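Local coordinates for ATP phosphoribosyltransferase (Thermotoga maritima, PDB 1O63), which probably catalyses the first step of histidine biosynthesis, the condensation of ATP with 5-phosphoribose 1-diphosphate to give N'-(5'-phosphoribosyl)-ATP, at residues V50-Y53 and L54-V58; N177-S180 and Y181-R185; L12-K15 and V16-L20. All blocks are in the same frame, centred on the assembly; numbering follows the deposited sequence.

Contact 1 of 3, residues V50-Y53 and L54-V58; sequences VPTY and LVHGV
Y53 overlaps V58 at the end of helix 50-55: the CG2 methyl of V58 sits obliquely beside the phenol ring, 3.5 Å from Y53 CD2. V58 CG1 is anti to the carbonyl carbon (chi1 -61°), which leaves CG2 between the backbone N and the carbonyl carbon, close to Y53 O as well. The backbone here closes in a Schellman motif. G57 has a positive phi, its N bonds to L54 O at 2.8 Å, and V58 N reaches back to Y53 O at 3.0 Å. One residue earlier, T52 O accepts two donors, both from H56. H56 N approaches from one side of the carbonyl plane and H56 ND1 from the other, each at 3.1 Å from T52 O; the imidazole bond is the more bent, at 139°. On another flank V50 and L54 lie side by side, pointing the same way, with V50 CG1 3.9 Å from L54 CD1. Outside the helix, T52 OG1 bonds to K72 NZ, while Y53 and H56 both pack on L142 of the second subunit. With T52 O accepting both the backbone N and the ND1 of H56, the imidazole is tied to the last turn, and since a carbonyl can only accept, ND1 of H56 carries a proton in this bond.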
# COMPACT_ATOMS: atom_id res chain seq x y z
N VAL A 50 -8.44 -8.82 -0.59
CA VAL A 50 -9.26 -10.01 -0.92
C VAL A 50 -9.92 -10.58 0.30
O VAL A 50 -11.16 -10.78 0.33
CB VAL A 50 -8.44 -11.04 -1.69
CG1 VAL A 50 -9.05 -12.44 -1.66
CG2 VAL A 50 -8.23 -10.57 -3.14
N PRO A 51 -9.19 -10.80 1.40
CA PRO A 51 -9.78 -11.40 2.58
C PRO A 51 -10.81 -10.49 3.22
O PRO A 51 -11.81 -10.99 3.77
CB PRO A 51 -8.62 -11.71 3.51
CG PRO A 51 -7.41 -11.10 2.91
CD PRO A 51 -7.72 -10.77 1.47
N THR A 52 -10.62 -9.18 3.10
CA THR A 52 -11.60 -8.21 3.61
C THR A 52 -12.93 -8.35 2.89
O THR A 52 -14.01 -8.37 3.52
CB THR A 52 -11.05 -6.79 3.40
OG1 THR A 52 -9.79 -6.67 4.10
CG2 THR A 52 -12.02 -5.73 3.87
N TYR A 53 -12.93 -8.48 1.56
CA TYR A 53 -14.17 -8.67 0.82
C TYR A 53 -14.88 -9.96 1.23
O TYR A 53 -16.13 -10.02 1.25
CB TYR A 53 -13.91 -8.69 -0.71
CG TYR A 53 -13.93 -7.26 -1.25
CD1 TYR A 53 -12.96 -6.34 -0.86
CD2 TYR A 53 -14.94 -6.84 -2.09
CE1 TYR A 53 -13.00 -5.03 -1.33
CE2 TYR A 53 -15.00 -5.56 -2.56
CZ TYR A 53 -14.02 -4.65 -2.17
OH TYR A 53 -14.13 -3.36 -2.65
N LEU A 54 -14.12 -11.02 1.46
CA LEU A 54 -14.70 -12.29 1.87
C LEU A 54 -15.21 -12.28 3.31
O LEU A 54 -16.35 -12.68 3.59
CB LEU A 54 -13.64 -13.41 1.73
CG LEU A 54 -13.27 -13.71 0.26
CD1 LEU A 54 -11.89 -14.36 0.18
CD2 LEU A 54 -14.32 -14.64 -0.32
N VAL A 55 -14.37 -11.79 4.23
CA VAL A 55 -14.77 -11.78 5.65
C VAL A 55 -16.04 -11.00 5.86
O VAL A 55 -16.92 -11.39 6.66
CB VAL A 55 -13.64 -11.25 6.54
CG1 VAL A 55 -14.10 -11.17 8.00
CG2 VAL A 55 -12.40 -12.14 6.45
N HIS A 56 -16.21 -9.88 5.16
CA HIS A 56 -17.41 -9.07 5.26
C HIS A 56 -18.59 -9.70 4.54
O HIS A 56 -19.71 -9.17 4.62
CB HIS A 56 -17.14 -7.64 4.72
CG HIS A 56 -16.46 -6.78 5.74
ND1 HIS A 56 -15.12 -6.90 6.04
CD2 HIS A 56 -16.95 -5.81 6.55
CE1 HIS A 56 -14.79 -6.03 6.99
NE2 HIS A 56 -15.88 -5.37 7.32
N GLY A 57 -18.40 -10.76 3.78
CA GLY A 57 -19.47 -11.45 3.10
C GLY A 57 -19.92 -10.88 1.79
O GLY A 57 -21.02 -11.28 1.30
N VAL A 58 -19.15 -10.01 1.12
CA VAL A 58 -19.63 -9.48 -0.16
C VAL A 58 -19.17 -10.32 -1.34
O VAL A 58 -19.67 -10.19 -2.48
CB VAL A 58 -19.25 -8.00 -0.34
CG1 VAL A 58 -19.90 -7.16 0.79
CG2 VAL A 58 -17.75 -7.81 -0.31

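Contact 2 of 3, residues N177-S180 and Y181-R185; sequences NPVS and YRTKR
V179 O draws R182 and T183 in together, accepting from three donors. T183 N comes nearly in line with the carbonyl at 2.8 Å from V179 O, R182 N stands well above the carbonyl plane, and T183 OG1 also lies out of that plane, 2.9 Å from V179 O. The hydroxyl can fold back this way because OG1 is set between the backbone N and carbonyl carbon of T183 (chi1 53°); the turn also carries OG1 to within 3.3 Å of S180 CA. The V179 side chain lies on the exposed side of the helix. Its CG1 touches T183 CG2 and, 3.7 Å away, R182 NH1, whose arginine chain bends at chi3 to run alongside the valine and meet the methyl obliquely.

S180 holds the next turn through its carbonyl, with K184 N bonded to S180 O at 2.8 Å. Its hydroxyl is turned off the helix to D60, the same carboxylate that makes a salt bridge with K184 NZ, so one acidic group ties down both ends of this turn. Y181 N is bonded to N177 O at 3.3 Å and weakly to P178 O, which also has Y181 CB 3.4 Å away. The tyrosine ring itself leads away, onto V188, V189 and L192 of helix 185-204.

At the start, N177 OD1 accepts from V179 N at 3.2 Å, with the donor well above the amide carbonyl plane. The whole is a short helix opened by an asparagine N-cap, with a threonine hydroxyl bonded back to the carbonyl four residues earlier.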
# COMPACT_ATOMS: atom_id res chain seq x y z
N ASN A 177 -15.47 -17.81 1.45
CA ASN A 177 -16.26 -17.28 2.58
C ASN A 177 -17.05 -18.44 3.17
O ASN A 177 -17.81 -19.13 2.48
CB ASN A 177 -17.19 -16.21 2.01
CG ASN A 177 -18.25 -15.67 2.93
OD1 ASN A 177 -18.25 -15.90 4.14
ND2 ASN A 177 -19.17 -14.90 2.35
N PRO A 178 -16.85 -18.75 4.44
CA PRO A 178 -17.52 -19.85 5.10
C PRO A 178 -19.04 -19.82 5.02
O PRO A 178 -19.70 -20.87 4.98
CB PRO A 178 -17.07 -19.77 6.56
CG PRO A 178 -16.33 -18.50 6.70
CD PRO A 178 -15.90 -18.05 5.34
N VAL A 179 -19.66 -18.66 5.06
CA VAL A 179 -21.11 -18.55 4.94
C VAL A 179 -21.58 -18.98 3.56
O VAL A 179 -22.61 -19.66 3.41
CB VAL A 179 -21.59 -17.12 5.21
CG1 VAL A 179 -23.07 -16.97 4.89
CG2 VAL A 179 -21.32 -16.72 6.65
N SER A 180 -20.83 -18.62 2.51
CA SER A 180 -21.14 -18.97 1.14
C SER A 180 -21.13 -20.49 0.95
O SER A 180 -21.91 -21.05 0.18
CB SER A 180 -20.11 -18.37 0.16
OG SER A 180 -20.24 -16.97 0.13
N TYR A 181 -20.28 -21.14 1.74
CA TYR A 181 -20.20 -22.59 1.77
C TYR A 181 -21.45 -23.19 2.38
O TYR A 181 -21.81 -24.35 2.13
CB TYR A 181 -18.91 -23.01 2.49
CG TYR A 181 -18.05 -23.96 1.68
CD1 TYR A 181 -18.64 -24.98 0.95
CD2 TYR A 181 -16.66 -23.87 1.67
CE1 TYR A 181 -17.89 -25.86 0.21
CE2 TYR A 181 -15.89 -24.77 0.94
CZ TYR A 181 -16.51 -25.76 0.23
OH TYR A 181 -15.78 -26.69 -0.50
N ARG A 182 -22.15 -22.40 3.18
CA ARG A 182 -23.44 -22.81 3.77
C ARG A 182 -24.54 -22.47 2.76
O ARG A 182 -25.04 -23.37 2.06
CB ARG A 182 -23.63 -22.12 5.10
CG ARG A 182 -24.98 -21.98 5.73
CD ARG A 182 -24.91 -21.58 7.20
NE ARG A 182 -24.64 -20.18 7.42
CZ ARG A 182 -25.55 -19.22 7.50
NH1 ARG A 182 -25.19 -17.95 7.70
NH2 ARG A 182 -26.83 -19.50 7.38
N THR A 183 -24.74 -21.20 2.48
CA THR A 183 -25.77 -20.69 1.62
C THR A 183 -25.77 -21.15 0.18
O THR A 183 -26.84 -21.31 -0.42
CB THR A 183 -25.75 -19.12 1.64
OG1 THR A 183 -24.41 -18.69 1.33
CG2 THR A 183 -26.10 -18.63 3.03
N LYS A 184 -24.62 -21.34 -0.45
CA LYS A 184 -24.53 -21.68 -1.87
C LYS A 184 -23.73 -22.98 -2.03
O LYS A 184 -22.99 -23.19 -3.00
CB LYS A 184 -23.84 -20.56 -2.64
CG LYS A 184 -24.46 -19.18 -2.53
CD LYS A 184 -23.75 -18.19 -3.48
CE LYS A 184 -24.17 -16.75 -3.19
NZ LYS A 184 -23.60 -15.78 -4.16
N ARG A 185 -23.90 -23.88 -1.06
CA ARG A 185 -23.13 -25.10 -1.02
C ARG A 185 -22.89 -25.81 -2.31
O ARG A 185 -21.72 -25.87 -2.76
CB ARG A 185 -23.68 -26.08 0.04
CG ARG A 185 -22.70 -27.23 0.23
CD ARG A 185 -22.57 -27.60 1.70
NE ARG A 185 -23.76 -28.31 2.18
CZ ARG A 185 -23.67 -29.46 2.85
NH1 ARG A 185 -22.47 -30.00 3.07
NH2 ARG A 185 -24.76 -30.08 3.28

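Contact 3 of 3, residues L12-K15 and V16-L20; sequences LEEK and VMTYL
The Y19 ring carries K15 O over one face, 3.2 Å above its plane and displaced toward the rim; the nearest ring atoms, CG and CD2 of Y19, are each 3.3 Å from K15 O. This carbonyl has a proper donor too, since Y19 N bonds to K15 O at 3.0 Å. With CG of Y19 anti to its own carbonyl carbon (chi1 -58°), the ring is folded back along the preceding turn. K15 O thus meets both the backbone N and the ring face of Y19.

One residue earlier, T18 N bonds to E14 O at 2.8 Å. The T18 hydroxyl lies beside the same oxygen, a weak approach that is not settled. A water between E14 OE2 and T18 OG1 is implausibly close to both, which makes the apparent bridge doubtful in detail.

Alongside these, E13 and M17, a selenomethionine, run side by side in the same direction. M17 N bonds to E13 O, and M17 CG is pressed to 3.0 Å from E13 O, while the CG atoms of E13 and M17 are 4.1 Å apart. The E13 carboxylate makes a weak bond to G10 N and a long, weak ion pair with R35. V16 leans its CG2 methyl back to 3.4 Å from L12 O.

Helix 13-23 lies against the sheet: L12 and V16 rest on T172 of strand 161-176, V16 and M17 on I7 of strand 4-8, and Y19 touches I82 of strand 81-94 and L195 and I199 of helix 185-204.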
# COMPACT_ATOMS: atom_id res chain seq x y z
N LEU A 12 -0.64 -11.62 -9.47
CA LEU A 12 -1.42 -12.83 -9.59
C LEU A 12 -2.64 -12.70 -10.48
O LEU A 12 -3.33 -13.68 -10.74
CB LEU A 12 -1.90 -13.26 -8.18
CG LEU A 12 -0.79 -13.40 -7.13
CD1 LEU A 12 -1.40 -13.79 -5.79
CD2 LEU A 12 0.22 -14.44 -7.59
N GLU A 13 -2.91 -11.49 -10.96
CA GLU A 13 -4.10 -11.24 -11.75
C GLU A 13 -4.20 -12.07 -13.00
O GLU A 13 -5.30 -12.61 -13.31
CB GLU A 13 -4.16 -9.73 -12.09
CG GLU A 13 -5.49 -9.36 -12.74
CD GLU A 13 -5.43 -7.88 -13.20
OE1 GLU A 13 -4.78 -7.11 -12.49
OE2 GLU A 13 -5.98 -7.61 -14.27
N GLU A 14 -3.15 -12.23 -13.79
CA GLU A 14 -3.29 -12.97 -15.05
C GLU A 14 -3.41 -14.47 -14.84
O GLU A 14 -4.17 -15.14 -15.55
CB GLU A 14 -2.15 -12.65 -16.00
CG GLU A 14 -0.80 -12.91 -15.45
CD GLU A 14 -0.21 -14.29 -15.70
OE1 GLU A 14 0.88 -14.52 -15.12
OE2 GLU A 14 -0.81 -15.08 -16.47
N LYS A 15 -2.67 -15.01 -13.86
CA LYS A 15 -2.81 -16.46 -13.57
C LYS A 15 -4.25 -16.77 -13.19
O LYS A 15 -4.91 -17.66 -13.71
CB LYS A 15 -1.87 -16.83 -12.44
CG LYS A 15 -0.38 -16.80 -12.73
CD LYS A 15 0.11 -18.06 -13.42
CE LYS A 15 1.62 -18.22 -13.27
NZ LYS A 15 2.09 -19.52 -13.85
N VAL A 16 -4.81 -15.97 -12.26
CA VAL A 16 -6.19 -16.22 -11.84
C VAL A 16 -7.20 -16.02 -12.93
O VAL A 16 -8.12 -16.84 -13.13
CB VAL A 16 -6.54 -15.35 -10.61
CG1 VAL A 16 -8.02 -15.51 -10.31
CG2 VAL A 16 -5.68 -15.79 -9.43
N MSE A 17 -7.12 -14.89 -13.65
CA MSE A 17 -8.08 -14.65 -14.75
C MSE A 17 -7.93 -15.72 -15.82
O MSE A 17 -8.92 -16.17 -16.38
CB MSE A 17 -7.91 -13.24 -15.31
CG MSE A 17 -8.13 -12.20 -14.17
SE MSE A 17 -10.01 -12.26 -13.67
CE MSE A 17 -10.70 -11.63 -15.35
N THR A 18 -6.71 -16.19 -16.07
CA THR A 18 -6.56 -17.31 -17.04
C THR A 18 -7.21 -18.57 -16.54
O THR A 18 -7.89 -19.30 -17.31
CB THR A 18 -5.07 -17.50 -17.38
OG1 THR A 18 -4.71 -16.37 -18.22
CG2 THR A 18 -4.79 -18.78 -18.13
N TYR A 19 -7.15 -18.86 -15.23
CA TYR A 19 -7.84 -20.05 -14.70
C TYR A 19 -9.35 -19.95 -14.99
O TYR A 19 -9.96 -20.93 -15.43
CB TYR A 19 -7.67 -20.29 -13.23
CG TYR A 19 -6.28 -20.45 -12.66
CD1 TYR A 19 -5.31 -21.21 -13.27
CD2 TYR A 19 -5.96 -19.83 -11.45
CE1 TYR A 19 -4.03 -21.33 -12.74
CE2 TYR A 19 -4.69 -19.96 -10.91
CZ TYR A 19 -3.74 -20.71 -11.54
OH TYR A 19 -2.49 -20.81 -10.96
N LEU A 20 -9.95 -18.82 -14.64
CA LEU A 20 -11.39 -18.66 -14.86
C LEU A 20 -11.73 -18.77 -16.34
O LEU A 20 -12.79 -19.29 -16.69
CB LEU A 20 -11.81 -17.26 -14.37
CG LEU A 20 -11.49 -16.93 -12.90
CD1 LEU A 20 -12.14 -15.59 -12.54
CD2 LEU A 20 -12.02 -18.04 -11.99
O HOH W 1 -2.32 -15.63 -18.31

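In the fold
Along the chain contact 3 comes first, on helix 13-23, then contact 1 on helix 50-55, and last contact 2 on helix 178-183. Contacts 1 and 2 are neighbours, their centres 13 Å apart, and they touch where G57 CA comes within 3.5 Å of N177 ND2; the loop after helix 50-55 therefore meets the N-cap of helix 178-183. Contact 3 stands apart, its centre about 19 Å from that of contact 1 and about 23 Å from that of contact 2. Helices 13-23 and 50-55 pack on strands of the mixed sheet, while helix 178-183 follows its strand 161-176 and leans on loops and helix 185-204, consistent with the periplasmic-binding-protein-like fold of the HisG family. Of the three, contact 1 alone reaches the second subunit.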